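Endostatin (Mus musculus, PDB 1KOE) inhibits angiogenesis as the C-terminal fragment of the collagen XVIII alpha1 chain and acts as a heparin-binding domain. Local coordinates at residues Q1-L13 / S62-S74. Sequence-based numbering, arbitrary orientation.
Sequences QPVLHLVALNTPL and SVPIVNLKDEVLS
His5 reaches over strand 65-66 to Asp70: its NE2 donates to Asp70 OD1 over 2.6 Å, arriving nearly in line with the carboxylate C-O bond, while ring and carboxylate planes stand 39° apart. Val66 lies against one face of the imidazole, CG2 3.9 Å from the ring centroid, and Asn67 O sits at the ring edge, 3.3 Å from CD2. His5 and Val66 share one face of the sheet, and CG of His5, anti to its carbonyl carbon (chi1 -63°), turns the ring across Val66 toward the turn that carries Asp70. His5 ND1 is taken by Glu169 OE1, so both ring nitrogens are held and a carboxylate lies at each, which would probably favour a charged imidazole. The backbones pair in parallel: Leu4 N donates to Pro64 O, Val66 N to Leu4 O, and Leu6 N to Val66 O at 2.9 Å. Strand 4-8 lies in the middle of a five-stranded mixed sheet of the endostatin fold, which has a C-type-lectin-like relationship, parallel to 65-66 on one side and antiparallel to 166-169 on the other. Beyond the paired residues, a water takes over, donating to Leu6 O and accepting from Leu68 N. On the buried face, Leu4 CG meets Val63 CG1 at 3.7 Å, Leu4 CB meets Ile65 CD1, and Leu6 packs on Ile65 CG2 and Leu73 CD1; Trp77 also touches Ile65. Asp70 is presented by a type I turn, Asn67 to Asp70, whose Asn67 OD1 accepts from Glu71 N while Asn67 ND2 donates to Glu71 OE1. Behind it, Leu73 and Ser74 both donate to Ile65 O in a classic beta bulge, and Arg93 salt-bridges Glu71.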
loop_
_atom_site.group_PDB
_atom_site.type_symbol
_atom_site.label_atom_id
_atom_site.label_comp_id
_atom_site.label_asym_id
_atom_site.label_seq_id
_atom_site.Cartn_x
_atom_site.Cartn_y
_atom_site.Cartn_z
ATOM N N GLN A 1 2.858 -23.662 -1.907
ATOM C CA GLN A 1 3.099 -22.661 -0.815
ATOM C C GLN A 1 2.330 -21.384 -1.125
ATOM O O GLN A 1 2.658 -20.678 -2.068
ATOM C CB GLN A 1 4.583 -22.314 -0.702
ATOM C CG GLN A 1 4.872 -21.152 0.244
ATOM C CD GLN A 1 4.499 -21.471 1.674
ATOM O OE1 GLN A 1 4.993 -22.428 2.246
ATOM N NE2 GLN A 1 3.595 -20.685 2.252
ATOM N N PRO A 2 1.268 -21.098 -0.363
ATOM C CA PRO A 2 0.526 -19.867 -0.662
ATOM C C PRO A 2 1.327 -18.625 -0.354
ATOM O O PRO A 2 2.148 -18.618 0.563
ATOM C CB PRO A 2 -0.702 -19.984 0.236
ATOM C CG PRO A 2 -0.226 -20.768 1.388
ATOM C CD PRO A 2 0.630 -21.846 0.730
ATOM N N VAL A 3 1.092 -17.584 -1.143
ATOM C CA VAL A 3 1.746 -16.294 -0.955
ATOM C C VAL A 3 0.757 -15.222 -1.405
ATOM O O VAL A 3 -0.156 -15.510 -2.171
ATOM C CB VAL A 3 3.010 -16.144 -1.841
ATOM C CG1 VAL A 3 4.097 -17.134 -1.433
ATOM C CG2 VAL A 3 2.649 -16.285 -3.288
ATOM N N LEU A 4 0.958 -13.994 -0.935
ATOM C CA LEU A 4 0.150 -12.842 -1.332
ATOM C C LEU A 4 1.133 -11.805 -1.853
ATOM O O LEU A 4 2.103 -11.452 -1.163
ATOM C CB LEU A 4 -0.606 -12.247 -0.140
ATOM C CG LEU A 4 -1.663 -13.124 0.531
ATOM C CD1 LEU A 4 -2.275 -12.349 1.699
ATOM C CD2 LEU A 4 -2.731 -13.529 -0.478
ATOM N N HIS A 5 0.894 -11.308 -3.061
ATOM C CA HIS A 5 1.777 -10.306 -3.651
ATOM C C HIS A 5 1.437 -8.848 -3.252
ATOM O O HIS A 5 0.257 -8.452 -3.239
ATOM C CB HIS A 5 1.786 -10.422 -5.175
ATOM C CG HIS A 5 2.333 -11.725 -5.680
ATOM N ND1 HIS A 5 1.564 -12.858 -5.801
ATOM C CD2 HIS A 5 3.587 -12.075 -6.063
ATOM C CE1 HIS A 5 2.316 -13.857 -6.235
ATOM N NE2 HIS A 5 3.541 -13.409 -6.404
ATOM N N LEU A 6 2.468 -8.071 -2.930
ATOM C CA LEU A 6 2.327 -6.652 -2.589
ATOM C C LEU A 6 3.086 -5.951 -3.724
ATOM O O LEU A 6 4.292 -6.135 -3.879
ATOM C CB LEU A 6 2.958 -6.352 -1.229
ATOM C CG LEU A 6 2.811 -4.928 -0.684
ATOM C CD1 LEU A 6 1.372 -4.609 -0.374
ATOM C CD2 LEU A 6 3.654 -4.796 0.594
ATOM N N VAL A 7 2.381 -5.154 -4.523
ATOM C CA VAL A 7 2.941 -4.538 -5.717
ATOM C C VAL A 7 2.541 -3.075 -5.826
ATOM O O VAL A 7 1.406 -2.709 -5.534
ATOM C CB VAL A 7 2.411 -5.294 -6.981
ATOM C CG1 VAL A 7 3.105 -4.801 -8.239
ATOM C CG2 VAL A 7 2.621 -6.805 -6.834
ATOM N N ALA A 8 3.471 -2.231 -6.248
ATOM C CA ALA A 8 3.176 -0.810 -6.376
ATOM C C ALA A 8 2.558 -0.412 -7.731
ATOM O O ALA A 8 2.859 -1.020 -8.783
ATOM C CB ALA A 8 4.459 -0.003 -6.145
ATOM N N LEU A 9 1.707 0.614 -7.701
ATOM C CA LEU A 9 1.156 1.160 -8.936
ATOM C C LEU A 9 2.330 1.744 -9.749
ATOM O O LEU A 9 3.341 2.182 -9.183
ATOM C CB LEU A 9 0.105 2.237 -8.659
ATOM C CG LEU A 9 -1.240 1.726 -8.120
ATOM C CD1 LEU A 9 -2.162 2.912 -7.932
ATOM C CD2 LEU A 9 -1.893 0.749 -9.121
ATOM N N ASN A 10 2.173 1.798 -11.063
ATOM C CA ASN A 10 3.239 2.252 -11.949
ATOM C C ASN A 10 3.592 3.735 -11.907
ATOM O O ASN A 10 4.546 4.151 -12.566
ATOM C CB ASN A 10 2.967 1.793 -13.385
ATOM C CG ASN A 10 3.043 0.275 -13.539
ATOM O OD1 ASN A 10 3.794 -0.403 -12.835
ATOM N ND2 ASN A 10 2.265 -0.261 -14.474
ATOM N N THR A 11 2.785 4.536 -11.217
ATOM C CA THR A 11 3.096 5.955 -11.065
ATOM C C THR A 11 2.688 6.366 -9.667
ATOM O O THR A 11 1.876 5.695 -9.030
ATOM C CB THR A 11 2.282 6.885 -12.009
ATOM O OG1 THR A 11 0.916 6.926 -11.576
ATOM C CG2 THR A 11 2.347 6.420 -13.452
ATOM N N PRO A 12 3.344 7.415 -9.124
ATOM C CA PRO A 12 2.957 7.869 -7.788
ATOM C C PRO A 12 1.611 8.560 -7.984
ATOM O O PRO A 12 1.230 8.887 -9.126
ATOM C CB PRO A 12 4.052 8.883 -7.442
ATOM C CG PRO A 12 4.496 9.399 -8.762
ATOM C CD PRO A 12 4.528 8.140 -9.609
ATOM N N LEU A 13 0.886 8.765 -6.890
ATOM C CA LEU A 13 -0.405 9.430 -6.935
ATOM C C LEU A 13 -0.499 10.403 -5.784
ATOM O O LEU A 13 0.101 10.191 -4.732
ATOM C CB LEU A 13 -1.529 8.403 -6.783
ATOM C CG LEU A 13 -1.806 7.397 -7.921
ATOM C CD1 LEU A 13 -3.016 6.542 -7.533
ATOM C CD2 LEU A 13 -2.080 8.123 -9.217
ATOM N N SER A 62 -1.011 -16.798 8.243
ATOM C CA SER A 62 0.147 -17.588 7.915
ATOM C C SER A 62 0.503 -17.658 6.460
ATOM O O SER A 62 1.116 -18.630 6.020
ATOM C CB SER A 62 -0.047 -18.995 8.468
ATOM O OG SER A 62 -1.246 -19.534 7.950
ATOM N N VAL A 63 0.110 -16.647 5.697
ATOM C CA VAL A 63 0.454 -16.623 4.288
ATOM C C VAL A 63 1.525 -15.531 4.094
ATOM O O VAL A 63 1.283 -14.357 4.362
ATOM C CB VAL A 63 -0.784 -16.365 3.392
ATOM C CG1 VAL A 63 -0.366 -16.263 1.948
ATOM C CG2 VAL A 63 -1.796 -17.507 3.539
ATOM N N PRO A 64 2.746 -15.914 3.694
ATOM C CA PRO A 64 3.764 -14.886 3.512
ATOM C C PRO A 64 3.419 -13.815 2.489
ATOM O O PRO A 64 2.732 -14.078 1.508
ATOM C CB PRO A 64 5.006 -15.690 3.109
ATOM C CG PRO A 64 4.473 -16.951 2.555
ATOM C CD PRO A 64 3.297 -17.257 3.446
ATOM N N ILE A 65 3.883 -12.599 2.752
ATOM C CA ILE A 65 3.686 -11.472 1.843
ATOM C C ILE A 65 4.981 -11.368 1.046
ATOM O O ILE A 65 6.066 -11.301 1.626
ATOM C CB ILE A 65 3.466 -10.139 2.607
ATOM C CG1 ILE A 65 2.299 -10.280 3.615
ATOM C CG2 ILE A 65 3.242 -8.985 1.615
ATOM C CD1 ILE A 65 0.926 -10.569 3.013
ATOM N N VAL A 66 4.865 -11.345 -0.278
ATOM C CA VAL A 66 6.030 -11.287 -1.160
ATOM C C VAL A 66 5.883 -10.165 -2.167
ATOM O O VAL A 66 4.783 -9.643 -2.372
ATOM C CB VAL A 66 6.226 -12.643 -1.968
ATOM C CG1 VAL A 66 6.293 -13.826 -1.012
ATOM C CG2 VAL A 66 5.108 -12.851 -2.999
ATOM N N ASN A 67 6.996 -9.752 -2.753
ATOM C CA ASN A 67 6.940 -8.731 -3.784
ATOM C C ASN A 67 6.636 -9.388 -5.152
ATOM O O ASN A 67 6.405 -10.604 -5.226
ATOM C CB ASN A 67 8.204 -7.853 -3.795
ATOM C CG ASN A 67 9.460 -8.614 -4.156
ATOM O OD1 ASN A 67 9.413 -9.671 -4.791
ATOM N ND2 ASN A 67 10.602 -8.038 -3.812
ATOM N N LEU A 68 6.636 -8.589 -6.217
ATOM C CA LEU A 68 6.336 -9.060 -7.562
ATOM C C LEU A 68 7.210 -10.245 -7.986
ATOM O O LEU A 68 6.758 -11.119 -8.729
ATOM C CB LEU A 68 6.523 -7.910 -8.546
ATOM C CG LEU A 68 6.196 -8.197 -10.018
ATOM C CD1 LEU A 68 4.698 -8.322 -10.184
ATOM C CD2 LEU A 68 6.749 -7.086 -10.911
ATOM N N LYS A 69 8.468 -10.230 -7.545
ATOM C CA LYS A 69 9.444 -11.273 -7.866
ATOM C C LYS A 69 9.465 -12.419 -6.852
ATOM O O LYS A 69 10.401 -13.225 -6.839
ATOM C CB LYS A 69 10.838 -10.658 -8.000
ATOM C CG LYS A 69 10.956 -9.681 -9.186
ATOM C CD LYS A 69 12.336 -9.049 -9.281
ATOM C CE LYS A 69 12.564 -8.410 -10.651
ATOM N NZ LYS A 69 11.455 -7.489 -11.061
ATOM N N ASP A 70 8.424 -12.502 -6.031
ATOM C CA ASP A 70 8.285 -13.541 -5.018
ATOM C C ASP A 70 9.301 -13.512 -3.889
ATOM O O ASP A 70 9.508 -14.521 -3.217
ATOM C CB ASP A 70 8.210 -14.957 -5.636
ATOM C CG ASP A 70 6.928 -15.199 -6.413
ATOM O OD1 ASP A 70 5.976 -14.415 -6.303
ATOM O OD2 ASP A 70 6.855 -16.197 -7.145
ATOM N N GLU A 71 9.947 -12.371 -3.679
ATOM C CA GLU A 71 10.892 -12.229 -2.571
ATOM C C GLU A 71 10.059 -11.965 -1.328
ATOM O O GLU A 71 9.162 -11.101 -1.329
ATOM C CB GLU A 71 11.847 -11.081 -2.850
ATOM C CG GLU A 71 12.603 -11.347 -4.138
ATOM C CD GLU A 71 13.517 -10.234 -4.591
ATOM O OE1 GLU A 71 13.303 -9.033 -4.252
ATOM O OE2 GLU A 71 14.466 -10.584 -5.330
ATOM N N VAL A 72 10.317 -12.736 -0.278
ATOM C CA VAL A 72 9.546 -12.633 0.949
ATOM C C VAL A 72 9.790 -11.344 1.692
ATOM O O VAL A 72 10.943 -10.978 1.953
ATOM C CB VAL A 72 9.792 -13.842 1.869
ATOM C CG1 VAL A 72 8.879 -13.784 3.099
ATOM C CG2 VAL A 72 9.580 -15.132 1.085
ATOM N N LEU A 73 8.695 -10.646 2.003
ATOM C CA LEU A 73 8.737 -9.358 2.714
ATOM C C LEU A 73 8.340 -9.482 4.174
ATOM O O LEU A 73 8.894 -8.808 5.034
ATOM C CB LEU A 73 7.805 -8.339 2.039
ATOM C CG LEU A 73 8.018 -8.090 0.547
ATOM C CD1 LEU A 73 6.968 -7.130 0.060
ATOM C CD2 LEU A 73 9.392 -7.542 0.267
ATOM N N SER A 74 7.370 -10.338 4.449
ATOM C CA SER A 74 6.874 -10.529 5.807
ATOM C C SER A 74 6.274 -11.935 5.896
ATOM O O SER A 74 5.771 -12.468 4.902
ATOM C CB SER A 74 5.810 -9.451 6.110
ATOM O OG SER A 74 5.194 -9.656 7.362
HETATM O O HOH W 1 6.363 -5.737 -5.637
#